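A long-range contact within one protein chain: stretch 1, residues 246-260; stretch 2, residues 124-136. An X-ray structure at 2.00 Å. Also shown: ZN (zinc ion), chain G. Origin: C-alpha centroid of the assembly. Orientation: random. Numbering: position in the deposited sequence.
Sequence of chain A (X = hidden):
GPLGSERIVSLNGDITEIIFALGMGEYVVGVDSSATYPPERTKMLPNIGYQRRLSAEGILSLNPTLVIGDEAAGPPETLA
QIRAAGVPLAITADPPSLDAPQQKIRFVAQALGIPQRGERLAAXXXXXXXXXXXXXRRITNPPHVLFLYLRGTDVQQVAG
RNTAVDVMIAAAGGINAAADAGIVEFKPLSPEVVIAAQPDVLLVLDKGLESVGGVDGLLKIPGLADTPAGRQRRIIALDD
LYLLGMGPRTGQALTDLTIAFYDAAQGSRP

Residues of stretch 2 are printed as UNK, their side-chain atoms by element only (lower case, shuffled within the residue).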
ATOM      1  N   MET A 246       2.027   3.611  -0.191  1.00 19.64           N
ATOM      2  CA  MET A 246       2.328   5.024  -0.502  1.00 21.81           C
ATOM      3  C   MET A 246       3.267   5.630   0.558  1.00 21.53           C
ATOM      4  O   MET A 246       3.039   6.703   1.133  1.00 21.11           O
ATOM      5  CB  MET A 246       1.050   5.842  -0.718  1.00 22.13           C
ATOM      6  CG  MET A 246       0.350   5.472  -2.034  1.00 26.56           C
ATOM      7  SD  MET A 246       1.353   5.807  -3.521  1.00 32.61           S
ATOM      8  CE  MET A 246       0.025   5.746  -4.731  1.00 31.77           C
ATOM      9  N   GLY A 247       4.324   4.876   0.832  1.00 23.34           N
ATOM     10  CA  GLY A 247       5.254   5.225   1.883  1.00 22.61           C
ATOM     11  C   GLY A 247       6.639   5.343   1.324  1.00 20.67           C
ATOM     12  O   GLY A 247       6.792   5.637   0.141  1.00 22.14           O
ATOM     13  N   PRO A 248       7.668   5.127   2.183  1.00 21.00           N
ATOM     14  CA  PRO A 248       9.031   5.379   1.768  1.00 21.59           C
ATOM     15  C   PRO A 248       9.527   4.442   0.641  1.00 20.92           C
ATOM     16  O   PRO A 248      10.468   4.812  -0.080  1.00 21.03           O
ATOM     17  CB  PRO A 248       9.851   5.135   3.055  1.00 21.99           C
ATOM     18  CG  PRO A 248       8.865   5.275   4.177  1.00 24.75           C
ATOM     19  CD  PRO A 248       7.601   4.672   3.583  1.00 20.68           C
ATOM     20  N   ARG A 249       8.897   3.273   0.488  1.00 18.67           N
ATOM     21  CA  ARG A 249       9.281   2.310  -0.556  1.00 17.60           C
ATOM     22  C   ARG A 249       8.532   2.452  -1.881  1.00 18.36           C
ATOM     23  O   ARG A 249       8.659   1.591  -2.763  1.00 17.84           O
ATOM     24  CB  ARG A 249       9.177   0.869  -0.016  1.00 16.08           C
ATOM     25  CG  ARG A 249      10.258   0.581   1.058  1.00 16.76           C
ATOM     26  CD  ARG A 249      10.079  -0.850   1.573  1.00 17.34           C
ATOM     27  NE  ARG A 249       8.787  -0.966   2.257  1.00 18.26           N
ATOM     28  CZ  ARG A 249       8.099  -2.086   2.468  1.00 20.44           C
ATOM     29  NH1 ARG A 249       8.510  -3.250   2.001  1.00 22.28           N
ATOM     30  NH2 ARG A 249       6.939  -2.024   3.085  1.00 22.51           N
ATOM     31  N   THR A 250       7.807   3.560  -2.045  1.00 19.04           N
ATOM     32  CA  THR A 250       6.960   3.760  -3.216  1.00 18.75           C
ATOM     33  C   THR A 250       7.741   3.717  -4.530  1.00 19.63           C
ATOM     34  O   THR A 250       7.299   3.076  -5.485  1.00 20.29           O
ATOM     35  CB  THR A 250       6.160   5.080  -3.136  1.00 18.30           C
ATOM     36  OG1 THR A 250       5.307   4.988  -1.992  1.00 20.01           O
ATOM     37  CG2 THR A 250       5.238   5.255  -4.400  1.00 17.11           C
ATOM     38  N   GLY A 251       8.888   4.412  -4.561  1.00 18.49           N
ATOM     39  CA  GLY A 251       9.789   4.410  -5.673  1.00 17.61           C
ATOM     40  C   GLY A 251      10.338   3.012  -5.967  1.00 17.19           C
ATOM     41  O   GLY A 251      10.512   2.654  -7.112  1.00 17.43           O
ATOM     42  N   GLN A 252      10.613   2.227  -4.940  1.00 17.50           N
ATOM     43  CA  GLN A 252      11.129   0.876  -5.165  1.00 17.07           C
ATOM     44  C   GLN A 252      10.016   0.019  -5.779  1.00 17.08           C
ATOM     45  O   GLN A 252      10.261  -0.771  -6.651  1.00 16.62           O
ATOM     46  CB  GLN A 252      11.621   0.276  -3.839  1.00 17.53           C
ATOM     47  CG  GLN A 252      12.838   1.019  -3.272  1.00 21.81           C
ATOM     48  CD  GLN A 252      13.013   0.756  -1.783  1.00 25.15           C
ATOM     49  OE1 GLN A 252      12.657  -0.316  -1.288  1.00 29.97           O
ATOM     50  NE2 GLN A 252      13.491   1.745  -1.055  1.00 29.31           N
ATOM     51  N   ALA A 253       8.784   0.173  -5.304  1.00 17.09           N
ATOM     52  CA  ALA A 253       7.678  -0.652  -5.844  1.00 17.14           C
ATOM     53  C   ALA A 253       7.358  -0.265  -7.294  1.00 17.40           C
ATOM     54  O   ALA A 253       7.122  -1.145  -8.127  1.00 16.38           O
ATOM     55  CB  ALA A 253       6.425  -0.581  -4.945  1.00 16.74           C
ATOM     56  N   LEU A 254       7.385   1.040  -7.600  1.00 17.78           N
ATOM     57  CA  LEU A 254       7.220   1.525  -8.975  1.00 17.38           C
ATOM     58  C   LEU A 254       8.253   0.971  -9.927  1.00 16.78           C
ATOM     59  O   LEU A 254       7.914   0.642 -11.064  1.00 16.31           O
ATOM     60  CB  LEU A 254       7.260   3.050  -9.075  1.00 17.59           C
ATOM     61  CG  LEU A 254       5.986   3.759  -8.728  1.00 19.74           C
ATOM     62  CD1 LEU A 254       6.254   5.283  -8.816  1.00 19.05           C
ATOM     63  CD2 LEU A 254       4.824   3.318  -9.641  1.00 17.30           C
ATOM     64  N   THR A 255       9.493   0.828  -9.452  1.00 16.17           N
ATOM     65  CA  THR A 255      10.606   0.339 -10.278  1.00 17.21           C
ATOM     66  C   THR A 255      10.314  -1.149 -10.584  1.00 18.47           C
ATOM     67  O   THR A 255      10.476  -1.590 -11.713  1.00 17.65           O
ATOM     68  CB  THR A 255      11.986   0.474  -9.521  1.00 19.13           C
ATOM     69  OG1 THR A 255      12.314   1.863  -9.312  1.00 20.22           O
ATOM     70  CG2 THR A 255      13.123  -0.228 -10.224  1.00 16.68           C
ATOM     71  N   ASP A 256       9.901  -1.913  -9.569  1.00 18.14           N
ATOM     72  CA  ASP A 256       9.609  -3.339  -9.829  1.00 18.34           C
ATOM     73  C   ASP A 256       8.461  -3.441 -10.849  1.00 18.26           C
ATOM     74  O   ASP A 256       8.550  -4.278 -11.761  1.00 18.15           O
ATOM     75  CB  ASP A 256       9.233  -4.103  -8.551  1.00 18.25           C
ATOM     76  CG  ASP A 256      10.386  -4.206  -7.570  1.00 20.14           C
ATOM     77  OD1 ASP A 256      11.555  -3.959  -7.960  1.00 19.00           O
ATOM     78  OD2 ASP A 256      10.132  -4.516  -6.376  1.00 20.36           O
ATOM     79  N   LEU A 257       7.384  -2.657 -10.661  1.00 15.48           N
ATOM     80  CA  LEU A 257       6.281  -2.720 -11.613  1.00 16.14           C
ATOM     81  C   LEU A 257       6.750  -2.348 -13.011  1.00 17.33           C
ATOM     82  O   LEU A 257       6.427  -3.061 -13.978  1.00 17.85           O
ATOM     83  CB  LEU A 257       5.110  -1.803 -11.230  1.00 15.52           C
ATOM     84  CG  LEU A 257       4.401  -2.178  -9.954  1.00 15.55           C
ATOM     85  CD1 LEU A 257       3.450  -1.010  -9.664  1.00 16.04           C
ATOM     86  CD2 LEU A 257       3.672  -3.498 -10.247  1.00 16.75           C
ATOM     87  N   THR A 258       7.481  -1.224 -13.141  1.00 15.48           N
ATOM     88  CA  THR A 258       7.785  -0.752 -14.506  1.00 16.50           C
ATOM     89  C   THR A 258       8.722  -1.688 -15.255  1.00 16.51           C
ATOM     90  O   THR A 258       8.612  -1.863 -16.460  1.00 16.16           O
ATOM     91  CB  THR A 258       8.310   0.740 -14.535  1.00 16.21           C
ATOM     92  OG1 THR A 258       8.094   1.242 -15.828  1.00 15.97           O
ATOM     93  CG2 THR A 258       9.835   0.830 -14.251  1.00 16.36           C
ATOM     94  N   ILE A 259       9.659  -2.287 -14.539  1.00 19.21           N
ATOM     95  CA  ILE A 259      10.528  -3.354 -15.105  1.00 20.60           C
ATOM     96  C   ILE A 259       9.663  -4.504 -15.660  1.00 18.97           C
ATOM     97  O   ILE A 259       9.834  -4.934 -16.801  1.00 19.31           O
ATOM     98  CB  ILE A 259      11.568  -3.906 -14.065  1.00 22.33           C
ATOM     99  CG1 ILE A 259      12.573  -2.821 -13.597  1.00 27.01           C
ATOM    100  CG2 ILE A 259      12.341  -5.090 -14.654  1.00 23.58           C
ATOM    101  CD1 ILE A 259      13.100  -2.002 -14.722  1.00 27.42           C
ATOM    102  N   ALA A 260       8.719  -4.992 -14.854  1.00 19.45           N
ATOM    103  CA  ALA A 260       7.793  -6.053 -15.308  1.00 18.02           C
ATOM    104  C   ALA A 260       6.898  -5.605 -16.492  1.00 19.02           C
ATOM    105  O   ALA A 260       6.704  -6.334 -17.482  1.00 17.45           O
ATOM    106  CB  ALA A 260       6.944  -6.516 -14.151  1.00 18.94           C
ATOM    107  N   UNK A 124      14.720  11.782  -0.923  1.00 22.93           N
ATOM    108  CA  UNK A 124      15.116  10.474  -1.412  1.00 25.05           C
ATOM    109  C   UNK A 124      13.954   9.680  -2.020  1.00 23.62           C
ATOM    110  O   UNK A 124      14.114   9.042  -3.062  1.00 24.07           O
ATOM    111  n   UNK A 124      17.444   7.195  -2.551  1.00 39.95           N
ATOM    112  o   UNK A 124      18.136   9.292  -1.978  1.00 45.62           O
ATOM    113  c   UNK A 124      17.372   8.311  -1.797  1.00 42.68           C
ATOM    114  c   UNK A 124      15.771   9.677  -0.286  1.00 26.25           C
ATOM    115  c   UNK A 124      16.308   8.303  -0.680  1.00 33.97           C
ATOM    116  N   UNK A 125      12.800   9.675  -1.343  1.00 22.70           N
ATOM    117  CA  UNK A 125      11.634   8.980  -1.852  1.00 22.99           C
ATOM    118  C   UNK A 125      11.233   9.586  -3.197  1.00 22.50           C
ATOM    119  O   UNK A 125      11.027   8.840  -4.154  1.00 22.07           O
ATOM    120  c   UNK A 125      10.483   8.938  -0.824  1.00 25.31           C
ATOM    121  c   UNK A 125       9.243   8.314  -1.433  1.00 23.86           C
ATOM    122  c   UNK A 125      10.928   8.138   0.407  1.00 23.82           C
ATOM    123  N   UNK A 126      11.189  10.920  -3.283  1.00 22.31           N
ATOM    124  CA  UNK A 126      10.854  11.616  -4.533  1.00 27.65           C
ATOM    125  C   UNK A 126      11.853  11.323  -5.659  1.00 25.36           C
ATOM    126  O   UNK A 126      11.432  11.180  -6.814  1.00 22.06           O
ATOM    127  c   UNK A 126       9.692  13.574  -3.347  1.00 44.90           C
ATOM    128  c   UNK A 126      10.768  13.134  -4.343  1.00 30.15           C
ATOM    129  o   UNK A 126       7.402  14.284  -3.223  1.00 62.71           O
ATOM    130  o   UNK A 126       8.239  13.948  -5.212  1.00 66.02           O
ATOM    131  c   UNK A 126       8.355  13.957  -3.974  1.00 53.89           C
ATOM    132  N   UNK A 127      13.152  11.246  -5.327  1.00 24.81           N
ATOM    133  CA  UNK A 127      14.177  10.821  -6.275  1.00 23.87           C
ATOM    134  C   UNK A 127      13.947   9.382  -6.749  1.00 23.87           C
ATOM    135  O   UNK A 127      14.058   9.121  -7.940  1.00 23.19           O
ATOM    136  c   UNK A 127      15.586  10.957  -5.681  1.00 25.79           C
ATOM    137  N   UNK A 128      13.618   8.453  -5.845  1.00 23.05           N
ATOM    138  CA  UNK A 128      13.341   7.089  -6.286  1.00 22.63           C
ATOM    139  C   UNK A 128      12.075   6.973  -7.206  1.00 20.33           C
ATOM    140  O   UNK A 128      12.057   6.191  -8.177  1.00 19.08           O
ATOM    141  c   UNK A 128      14.720   5.998  -4.420  1.00 30.80           C
ATOM    142  c   UNK A 128      13.336   6.090  -5.109  1.00 25.37           C
ATOM    143  c   UNK A 128      14.775   5.103  -3.172  1.00 33.52           C
ATOM    144  o   UNK A 128      13.796   4.392  -2.873  1.00 33.93           O
ATOM    145  o   UNK A 128      15.821   5.101  -2.457  1.00 36.31           O
ATOM    146  N   UNK A 129      11.041   7.750  -6.897  1.00 20.07           N
ATOM    147  CA  UNK A 129       9.807   7.807  -7.705  1.00 18.59           C
ATOM    148  C   UNK A 129      10.150   8.395  -9.086  1.00 20.97           C
ATOM    149  O   UNK A 129       9.740   7.832 -10.110  1.00 20.91           O
ATOM    150  c   UNK A 129       7.336   8.697  -4.836  1.00 16.49           C
ATOM    151  c   UNK A 129       8.218   7.874  -5.772  1.00 16.20           C
ATOM    152  c   UNK A 129       7.575   9.008  -7.970  1.00 16.34           C
ATOM    153  c   UNK A 129       8.717   8.640  -6.999  1.00 17.61           C
ATOM    154  N   UNK A 130      10.940   9.484  -9.104  1.00 20.37           N
ATOM    155  CA  UNK A 130      11.429  10.088 -10.364  1.00 21.19           C
ATOM    156  C   UNK A 130      12.149   9.114 -11.270  1.00 20.08           C
ATOM    157  O   UNK A 130      11.889   9.086 -12.485  1.00 20.69           O
ATOM    158  c   UNK A 130      12.314  11.327 -10.109  1.00 20.65           C
ATOM    159  N   UNK A 131      13.093   8.366 -10.686  1.00 21.50           N
ATOM    160  CA  UNK A 131      13.827   7.360 -11.418  1.00 20.97           C
ATOM    161  C   UNK A 131      12.928   6.265 -11.984  1.00 19.09           C
ATOM    162  O   UNK A 131      13.138   5.868 -13.107  1.00 19.60           O
ATOM    163  c   UNK A 131      14.973   6.778 -10.595  1.00 23.89           C
ATOM    164  N   UNK A 132      11.913   5.814 -11.253  1.00 18.28           N
ATOM    165  CA  UNK A 132      11.037   4.777 -11.774  1.00 17.71           C
ATOM    166  C   UNK A 132      10.182   5.323 -12.963  1.00 18.25           C
ATOM    167  O   UNK A 132       9.920   4.614 -13.947  1.00 14.77           O
ATOM    168  c   UNK A 132      10.142   4.258 -10.670  1.00 17.70           C
ATOM    169  N   UNK A 133       9.763   6.581 -12.843  1.00 17.52           N
ATOM    170  CA  UNK A 133       8.936   7.235 -13.872  1.00 20.33           C
ATOM    171  C   UNK A 133       9.716   7.456 -15.173  1.00 21.15           C
ATOM    172  O   UNK A 133       9.175   7.288 -16.288  1.00 17.52           O
ATOM    173  n   UNK A 133       5.076  11.860 -13.165  1.00 55.89           N
ATOM    174  c   UNK A 133       6.597   9.750 -12.157  1.00 28.98           C
ATOM    175  n   UNK A 133       3.143  10.732 -12.731  1.00 53.00           N
ATOM    176  c   UNK A 133       7.169   8.368 -12.423  1.00 24.91           C
ATOM    177  n   UNK A 133       5.170   9.767 -12.252  1.00 40.54           N
ATOM    178  c   UNK A 133       4.464  10.791 -12.708  1.00 47.08           C
ATOM    179  c   UNK A 133       8.361   8.555 -13.362  1.00 19.51           C
ATOM    180  N   UNK A 134      11.001   7.790 -15.011  1.00 21.77           N
ATOM    181  CA  UNK A 134      11.918   7.875 -16.141  1.00 23.55           C
ATOM    182  C   UNK A 134      12.052   6.493 -16.821  1.00 22.81           C
ATOM    183  O   UNK A 134      12.081   6.383 -18.056  1.00 21.15           O
ATOM    184  c   UNK A 134      14.355   8.255 -16.610  1.00 40.87           C
ATOM    185  c   UNK A 134      13.268   8.366 -15.608  1.00 30.30           C
ATOM    186  o   UNK A 134      14.903   7.139 -16.776  1.00 50.29           O
ATOM    187  o   UNK A 134      14.680   9.286 -17.248  1.00 55.18           O
ATOM    188  N   UNK A 135      12.172   5.420 -16.035  1.00 19.66           N
ATOM    189  CA  UNK A 135      12.188   4.085 -16.688  1.00 19.61           C
ATOM    190  C   UNK A 135      10.860   3.767 -17.387  1.00 18.00           C
ATOM    191  O   UNK A 135      10.823   3.106 -18.473  1.00 17.76           O
ATOM    192  c   UNK A 135      13.976   2.992 -15.188  1.00 19.96           C
ATOM    193  c   UNK A 135      14.035   2.060 -13.987  1.00 19.80           C
ATOM    194  c   UNK A 135      14.878   2.504 -16.334  1.00 19.73           C
ATOM    195  c   UNK A 135      12.525   2.989 -15.673  1.00 19.39           C
ATOM    196  N   UNK A 136       9.762   4.208 -16.775  1.00 17.83           N
ATOM    197  CA  UNK A 136       8.440   3.953 -17.341  1.00 17.50           C
ATOM    198  C   UNK A 136       8.236   4.669 -18.706  1.00 20.36           C
ATOM    199  O   UNK A 136       7.466   4.205 -19.531  1.00 19.06           O
ATOM    200  c   UNK A 136       7.318   4.316 -16.353  1.00 15.93           C
TER
HETATM  201 ZN    ZN G 406      13.248  -3.938  -6.826  0.50 20.17          ZN
HETATM  202  O   HOH W   1      14.121   4.503  -8.683  1.00 26.32           O
HETATM  203  O   HOH W   2      11.182   4.611  -2.622  1.00 31.39           O
HETATM  204  O   HOH W   3      10.046   0.505 -18.013  1.00 18.96           O
HETATM  205  O   HOH W   4      12.820  -1.983  -6.489  1.00 20.32           O
HETATM  206  O   HOH W   5      12.582  -5.376  -5.435  0.50 21.93           O

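Position 124 carries three carbons in a row, the third bearing one oxygen and one nitrogen: an amide, Gln124. It is exposed and touches nothing on stretch 1.

Position 125 has one carbon that forks into two more, pointing toward stretch 1. One branch carbon lies 3.4 Å from Pro248 O, packed where stretch 1 turns into its helix. A three-carbon fork is valine, and Val125 CG2 also meets Pro248 CB at 4.1 Å.

Position 126 shows three carbons ending in two oxygens and points away: a carboxylate, Glu126. Position 127 has a single carbon, out of reach on the exposed side: Ala127.

Position 128 again has three carbons ending in two oxygens, but its CB points toward stretch 1. One terminal oxygen accepts a hydrogen bond from Gln252 NE2, and the other sits 2.7 Å from the side-chain nitrogen of Gln124. This is Glu128, with Glu128 OE1 3.2 Å from Gln252 NE2 and OE2 taking the hydrogen bond from Gln124 NE2.

Position 129 has four carbons, forked at the first, with one arm two carbons long, and they pack on Gly251 and Leu254. Branching at CB separates it from leucine, so it is Ile129. Its CG1 lies 3.7 Å from Gly251 N, while CG2 meets Leu254 CD1 at 4.0 Å.

Positions 130 and 131 have one carbon each, both exposed and neither in contact: Ala130 and Ala131. Position 132 also has one carbon, here buried and aimed at the partner, 3.5 Å from both Leu254 CB and Thr255 OG1. It is Ala132.

Position 133 runs three carbons, a nitrogen, then a carbon carrying two more nitrogens. That guanidinium is Arg133, pointing away. Position 134 has two carbons, the second carrying two oxygens: Asp134, out of reach.

Position 135 has four carbons, forked at the second, which pack on Thr258 and Ile259, hence Leu135; its CD1 lies 4.2 Å from Ile259 CD1, and its CB is 3.7 Å from Thr258 CG2. Position 136 has one carbon, 3.2 Å from Thr258 OG1: Ala136.

The contact is two nearly parallel helices, 12° apart, whose axes approach to 7.6 Å. The small residues mark where the backbones come close. Gly251 CA lies 4.0 Å from Ile129 CA, and a CB on Gly251 would sit 2.5 Å from Glu128 CB, a clash. One turn on, Ala132 faces Leu254 and Thr255 with a single methyl. Larger apolar groups fill in around this line: Val125 against Pro248, Ile129 against Leu254, Leu135 against Ile259.

Polar groups are handled with economy. Gln252 to Glu128 is the only direct hydrogen bond across, and waters carry the rest. Water 2 donates to Pro248 O and Glu128 OE1, water 1 to Glu128 O and Thr255 OG1, and water 3 to Leu135 O and Thr258 OG1. The rule to read is close backbones at small residues, apolar packing around them, and water joining polar atoms of the two stretches.

Stretch 2 (124-136) QVEAEIAAARDLA
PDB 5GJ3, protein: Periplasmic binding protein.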